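PmoD (Methylocystis sp. ATCC 49242, PDB 6CPD) binds copper through a periplasmic cupredoxin-type domain and probably takes part in copper handling in methane-oxidizing bacteria. Local coordinates at residues Asp13-Thr18 / Met41-Glu46; Leu53-Arg58 / Lys86-Gly91. All blocks are in the same frame, centred on the assembly; numbering follows the deposited sequence.

Overall arrangement
Contact 1 pairs strand 13-20 with strand 37-45 in one antiparallel sheet; contact 2 joins the start of strand 55-61 to the loop after strand 79-86, at an edge of the other sheet. They come in series along the chain, and their centres lie about 11 Å apart. Between the two sheets Ile-15 and Ile-45 pack on Leu-55, and Phe-43 packs on Leu-57, as in the sandwich core of a cupredoxin. The contacts also touch through the backbone: Gly-91 O lies 2.8 Å from Ile-45 N, a probable hydrogen bond. Contact 1 belongs to the sheet carrying the copper-binding Met-7 and Met-9; contact 2 lies where the chain crosses between the sheets.

Contact 1 (Asp13-Thr18 / Met41-Glu46); sequences DMIHIT and MAFDIE
Ile-17 and Phe-43 lie side by side and point the same way from a non-hydrogen-bonded antiparallel pair, the isoleucine CG1 3.8 Å from ring atom CD2 of Phe-43. With CG1 anti to the carbonyl carbon (chi1 -63°), Ile-17 turns this branch to the ring and leaves CG2 for Met-41, whose methyl CE ends 4.2 Å from Ile-17 CG2. Ile-15 meets the same ring in its plane, its CG2 at the edge 4.0 Å from Phe-43 CD2, while its CG1 touches CG1 of Ile-45. An alanine in place of Ile-17 would probably open a gap beside CD2 and CE2 of Phe-43 and deprive Met-41 CE of its neighbour on this strand. The face bearing His-16, Thr-18, Ala-42 and Asp-44 is more polar. His-16 and Asp-44 form a hydrogen-bonded pair, with both N-to-O bonds 2.8 Å; the bond from His-16 N reaches Asp-44 O tilted 32° from the carbonyl plane. Thr-18 and Ala-42 form the next hydrogen-bonded pair, with Thr-18 N in the plane of the Ala-42 carbonyl. A water bonded to His-16 ND1, Thr-18 OG1 and Ala-42 O ties these two pairs together, and the imidazole's NE2 bonds Asp-31 of the second subunit. Where strand 41-45 ends, Glu-46 N bonds Met-14 O at 3.1 Å. The Glu-46 side chain crosses Met-14 obliquely, OE1 3.5 Å from Met-14 CB, and a second water links OE1 to Met-14 N. The Met-14 side chain comes about 4 Å from copper (I) and packs on the copper-binding Met-7 and Met-9. Strand 7-10 flanks 13-18 and strand 92-99 flanks 41-45, where Phe-93 stacks on Phe-43; across the sandwich, strand 55-61 packs against Ile-15, Met-41, Phe-43 and Ile-45.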
loop_
_atom_site.group_PDB
_atom_site.type_symbol
_atom_site.label_atom_id
_atom_site.label_comp_id
_atom_site.label_asym_id
_atom_site.label_seq_id
_atom_site.Cartn_x
_atom_site.Cartn_y
_atom_site.Cartn_z
ATOM N N ASP B 13 6.967 -10.901 4.131
ATOM C CA ASP B 13 7.050 -9.966 5.246
ATOM C C ASP B 13 6.951 -8.539 4.715
ATOM O O ASP B 13 7.773 -8.126 3.896
ATOM C CB ASP B 13 8.352 -10.186 6.008
ATOM C CG ASP B 13 8.519 -11.634 6.454
ATOM O OD1 ASP B 13 7.703 -12.129 7.262
ATOM O OD2 ASP B 13 9.493 -12.277 5.996
ATOM N N MET B 14 6.031 -7.753 5.267
ATOM C CA MET B 14 5.764 -6.414 4.738
ATOM C C MET B 14 6.082 -5.397 5.806
ATOM O O MET B 14 6.113 -5.715 7.004
ATOM C CB MET B 14 4.295 -6.236 4.294
ATOM C CG MET B 14 3.717 -7.365 3.443
ATOM S SD MET B 14 4.879 -7.919 2.172
ATOM C CE MET B 14 3.808 -8.946 1.153
ATOM N N ILE B 15 6.379 -4.186 5.356
ATOM C CA ILE B 15 6.450 -3.035 6.242
ATOM C C ILE B 15 5.386 -2.056 5.764
ATOM O O ILE B 15 5.396 -1.638 4.623
ATOM C CB ILE B 15 7.832 -2.394 6.229
ATOM C CG1 ILE B 15 8.880 -3.425 6.676
ATOM C CG2 ILE B 15 7.870 -1.138 7.134
ATOM C CD1 ILE B 15 10.308 -2.897 6.586
ATOM N N HIS B 16 4.423 -1.752 6.620
ATOM C CA HIS B 16 3.358 -0.851 6.219
ATOM C C HIS B 16 3.861 0.577 6.337
ATOM O O HIS B 16 4.585 0.926 7.276
ATOM C CB HIS B 16 2.113 -1.053 7.089
ATOM C CG HIS B 16 0.957 -0.194 6.696
ATOM N ND1 HIS B 16 0.598 0.938 7.397
ATOM C CD2 HIS B 16 0.083 -0.292 5.664
ATOM C CE1 HIS B 16 -0.453 1.495 6.821
ATOM N NE2 HIS B 16 -0.788 0.766 5.771
ATOM N N ILE B 17 3.446 1.399 5.394
ATOM C CA ILE B 17 3.890 2.797 5.316
ATOM C C ILE B 17 2.690 3.743 5.269
ATOM O O ILE B 17 1.724 3.486 4.538
ATOM C CB ILE B 17 4.755 3.017 4.054
ATOM C CG1 ILE B 17 6.027 2.164 4.136
ATOM C CG2 ILE B 17 5.100 4.505 3.882
ATOM C CD1 ILE B 17 6.825 2.140 2.826
ATOM N N THR B 18 2.761 4.830 6.035
ATOM C CA THR B 18 1.777 5.900 5.975
ATOM C C THR B 18 2.521 7.228 5.761
ATOM O O THR B 18 3.585 7.450 6.341
ATOM C CB THR B 18 0.926 5.999 7.271
ATOM O OG1 THR B 18 0.353 4.722 7.597
ATOM C CG2 THR B 18 -0.189 7.016 7.097
ATOM N N MET B 41 6.912 10.275 7.146
ATOM C CA MET B 41 6.671 8.889 6.748
ATOM C C MET B 41 6.787 7.952 7.936
ATOM O O MET B 41 7.844 7.883 8.571
ATOM C CB MET B 41 7.650 8.475 5.655
ATOM C CG MET B 41 7.642 9.435 4.463
ATOM S SD MET B 41 8.651 8.827 3.100
ATOM C CE MET B 41 8.349 7.075 3.282
ATOM N N ALA B 42 5.703 7.231 8.221
ATOM C CA ALA B 42 5.662 6.302 9.342
ATOM C C ALA B 42 5.712 4.851 8.862
ATOM O O ALA B 42 4.959 4.465 7.962
ATOM C CB ALA B 42 4.412 6.542 10.179
ATOM N N PHE B 43 6.589 4.065 9.485
ATOM C CA PHE B 43 6.845 2.671 9.115
ATOM C C PHE B 43 6.370 1.754 10.240
ATOM O O PHE B 43 6.629 2.017 11.414
ATOM C CB PHE B 43 8.336 2.446 8.838
ATOM C CG PHE B 43 8.855 3.225 7.663
ATOM C CD1 PHE B 43 9.185 4.563 7.797
ATOM C CD2 PHE B 43 9.006 2.624 6.427
ATOM C CE1 PHE B 43 9.647 5.285 6.712
ATOM C CE2 PHE B 43 9.468 3.336 5.343
ATOM C CZ PHE B 43 9.796 4.671 5.488
ATOM N N ASP B 44 5.664 0.689 9.870
ATOM C CA ASP B 44 5.149 -0.284 10.829
ATOM C C ASP B 44 5.574 -1.676 10.330
ATOM O O ASP B 44 5.017 -2.204 9.368
ATOM C CB ASP B 44 3.620 -0.196 10.928
ATOM C CG ASP B 44 3.012 -1.211 11.911
ATOM O OD1 ASP B 44 3.709 -2.138 12.383
ATOM O OD2 ASP B 44 1.789 -1.115 12.156
ATOM N N ILE B 45 6.532 -2.280 11.005
ATOM C CA ILE B 45 7.055 -3.569 10.591
ATOM C C ILE B 45 6.115 -4.704 10.991
ATOM O O ILE B 45 5.857 -4.893 12.180
ATOM C CB ILE B 45 8.439 -3.797 11.214
ATOM C CG1 ILE B 45 9.395 -2.671 10.780
ATOM C CG2 ILE B 45 8.956 -5.152 10.828
ATOM C CD1 ILE B 45 10.678 -2.612 11.603
ATOM N N GLU B 46 5.579 -5.447 10.017
ATOM C CA GLU B 46 4.565 -6.453 10.329
ATOM C C GLU B 46 5.107 -7.682 11.064
ATOM O O GLU B 46 4.428 -8.223 11.927
ATOM C CB GLU B 46 3.841 -6.922 9.055
ATOM C CG GLU B 46 2.872 -5.891 8.474
ATOM C CD GLU B 46 2.024 -6.441 7.324
ATOM O OE1 GLU B 46 2.326 -7.544 6.808
ATOM O OE2 GLU B 46 1.036 -5.776 6.956
HETATM O O HOH W 1 3.994 -9.341 6.847
HETATM O O HOH W 2 2.575 2.817 8.794
#

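Contact 2 (Leu53-Arg58 / Lys86-Gly91); sequences LPLELR and KKYSKG
Leu-55 and Lys-86 form one antiparallel hydrogen-bonded pair, with 2.9 Å from Leu-55 N to Lys-86 O and 3.1 Å from Lys-86 N to Leu-55 O. Each donor stands well above the plane of the carbonyl it meets, 47° out of it for the first bond and 52° for the second. Beyond this pair a water bridges the two segments, accepting from Tyr-88 N and donating to Leu-53 O. The loop then closes in a type I turn from Tyr-88 to Gly-91, with Gly-91 N bonded to Tyr-88 O. From this turn the chain enters strand 92-99 of the opposing sheet, making a crossing between the two sheets of the sandwich.

Among the side chains, Leu-55 and Tyr-88 cross at about a right angle, Leu-55 CD2 lying 3.9 Å from Tyr-88 CE2. A second water, in the plane of the tyrosine ring at its edge, accepts from Tyr-88 OH and donates to Leu-55 O, tying the phenol to the strand backbone. Lys-87, extended beyond CG, runs past Pro-54, its CG 4.0 Å from Pro-54 N.

On the far side of strand 55-61 lies strand 103-112, with Val-109 and Leu-111 against Leu-55 and Thr-112 against Pro-54. Phe-93 of strand 92-99, in the opposing sheet, touches Leu-55 and stacks with Tyr-88, which also rests on Leu-83 of strand 79-86.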
loop_
_atom_site.group_PDB
_atom_site.type_symbol
_atom_site.label_atom_id
_atom_site.label_comp_id
_atom_site.label_asym_id
_atom_site.label_seq_id
_atom_site.Cartn_x
_atom_site.Cartn_y
_atom_site.Cartn_z
ATOM N N LEU B 53 16.398 -7.057 13.656
ATOM C CA LEU B 53 17.204 -6.955 12.435
ATOM C C LEU B 53 17.564 -5.515 12.095
ATOM O O LEU B 53 16.691 -4.645 12.069
ATOM C CB LEU B 53 16.482 -7.566 11.238
ATOM C CG LEU B 53 16.221 -9.069 11.236
ATOM C CD1 LEU B 53 15.640 -9.457 9.881
ATOM C CD2 LEU B 53 17.504 -9.815 11.512
ATOM N N PRO B 54 18.852 -5.272 11.814
ATOM C CA PRO B 54 19.293 -3.952 11.370
ATOM C C PRO B 54 18.532 -3.528 10.121
ATOM O O PRO B 54 18.413 -4.303 9.169
ATOM C CB PRO B 54 20.790 -4.148 11.089
ATOM C CG PRO B 54 21.191 -5.310 11.957
ATOM C CD PRO B 54 19.979 -6.213 11.956
ATOM N N LEU B 55 17.993 -2.318 10.156
ATOM C CA LEU B 55 17.224 -1.791 9.047
ATOM C C LEU B 55 17.742 -0.397 8.680
ATOM O O LEU B 55 17.808 0.510 9.512
ATOM C CB LEU B 55 15.742 -1.773 9.418
ATOM C CG LEU B 55 14.663 -1.334 8.431
ATOM C CD1 LEU B 55 13.330 -1.910 8.891
ATOM C CD2 LEU B 55 14.569 0.182 8.344
ATOM N N GLU B 56 18.122 -0.240 7.423
ATOM C CA GLU B 56 18.639 1.027 6.931
ATOM C C GLU B 56 17.645 1.629 5.941
ATOM O O GLU B 56 17.007 0.901 5.175
ATOM C CB GLU B 56 19.997 0.819 6.267
ATOM C CG GLU B 56 20.501 2.015 5.478
ATOM C CD GLU B 56 21.728 1.700 4.632
ATOM O OE1 GLU B 56 22.022 0.505 4.412
ATOM O OE2 GLU B 56 22.395 2.655 4.172
ATOM N N LEU B 57 17.498 2.948 5.958
ATOM C CA LEU B 57 16.633 3.603 4.977
ATOM C C LEU B 57 17.405 4.694 4.251
ATOM O O LEU B 57 18.033 5.539 4.882
ATOM C CB LEU B 57 15.383 4.204 5.644
ATOM C CG LEU B 57 14.520 5.109 4.743
ATOM C CD1 LEU B 57 13.766 4.336 3.646
ATOM C CD2 LEU B 57 13.553 5.964 5.570
ATOM N N ARG B 58 17.357 4.662 2.929
ATOM C CA ARG B 58 17.884 5.746 2.119
ATOM C C ARG B 58 16.859 6.155 1.092
ATOM O O ARG B 58 16.399 5.332 0.303
ATOM C CB ARG B 58 19.199 5.343 1.458
ATOM C CG ARG B 58 19.761 6.443 0.556
ATOM C CD ARG B 58 20.983 5.988 -0.191
ATOM N NE ARG B 58 22.169 6.144 0.645
ATOM C CZ ARG B 58 23.191 5.305 0.668
ATOM N NH1 ARG B 58 23.168 4.221 -0.085
ATOM N NH2 ARG B 58 24.224 5.542 1.457
ATOM N N LYS B 86 19.789 0.347 11.938
ATOM C CA LYS B 86 19.562 0.183 13.370
ATOM C C LYS B 86 18.387 -0.758 13.594
ATOM O O LYS B 86 17.556 -0.968 12.707
ATOM C CB LYS B 86 19.327 1.517 14.085
ATOM C CG LYS B 86 18.022 2.182 13.764
ATOM C CD LYS B 86 17.653 3.213 14.814
ATOM C CE LYS B 86 17.269 2.549 16.117
ATOM N NZ LYS B 86 16.679 3.520 17.077
ATOM N N LYS B 87 18.366 -1.369 14.771
ATOM C CA LYS B 87 17.270 -2.237 15.164
ATOM C C LYS B 87 16.124 -1.396 15.724
ATOM O O LYS B 87 16.334 -0.548 16.590
ATOM C CB LYS B 87 17.764 -3.250 16.199
ATOM C CG LYS B 87 18.851 -4.163 15.645
ATOM C CD LYS B 87 19.420 -5.103 16.694
ATOM C CE LYS B 87 20.592 -5.887 16.123
ATOM N NZ LYS B 87 21.090 -6.932 17.051
ATOM N N TYR B 88 14.914 -1.628 15.225
ATOM C CA TYR B 88 13.734 -0.939 15.740
ATOM C C TYR B 88 12.917 -1.878 16.599
ATOM O O TYR B 88 12.007 -2.555 16.114
ATOM C CB TYR B 88 12.890 -0.375 14.601
ATOM C CG TYR B 88 13.608 0.724 13.854
ATOM C CD1 TYR B 88 13.643 2.020 14.357
ATOM C CD2 TYR B 88 14.280 0.458 12.672
ATOM C CE1 TYR B 88 14.315 3.027 13.689
ATOM C CE2 TYR B 88 14.958 1.469 11.986
ATOM C CZ TYR B 88 14.967 2.747 12.505
ATOM O OH TYR B 88 15.635 3.745 11.837
ATOM N N SER B 89 13.248 -1.903 17.885
ATOM C CA SER B 89 12.698 -2.885 18.816
ATOM C C SER B 89 11.197 -2.743 19.015
ATOM O O SER B 89 10.534 -3.709 19.382
ATOM C CB SER B 89 13.403 -2.787 20.171
ATOM O OG SER B 89 13.289 -1.480 20.701
ATOM N N LYS B 90 10.656 -1.548 18.801
ATOM C CA LYS B 90 9.213 -1.361 18.950
ATOM C C LYS B 90 8.480 -1.711 17.660
ATOM O O LYS B 90 7.258 -1.818 17.650
ATOM C CB LYS B 90 8.876 0.067 19.393
ATOM C CG LYS B 90 9.470 0.458 20.752
ATOM C CD LYS B 90 8.997 1.842 21.193
ATOM C CE LYS B 90 9.562 2.234 22.560
ATOM N NZ LYS B 90 8.971 1.420 23.661
ATOM N N GLY B 91 9.225 -1.903 16.577
ATOM C CA GLY B 91 8.612 -2.308 15.321
ATOM C C GLY B 91 8.112 -1.141 14.491
ATOM O O GLY B 91 7.594 -1.329 13.392
HETATM O O HOH W 3 14.544 -3.610 12.850
HETATM O O HOH W 4 17.348 3.003 10.047
#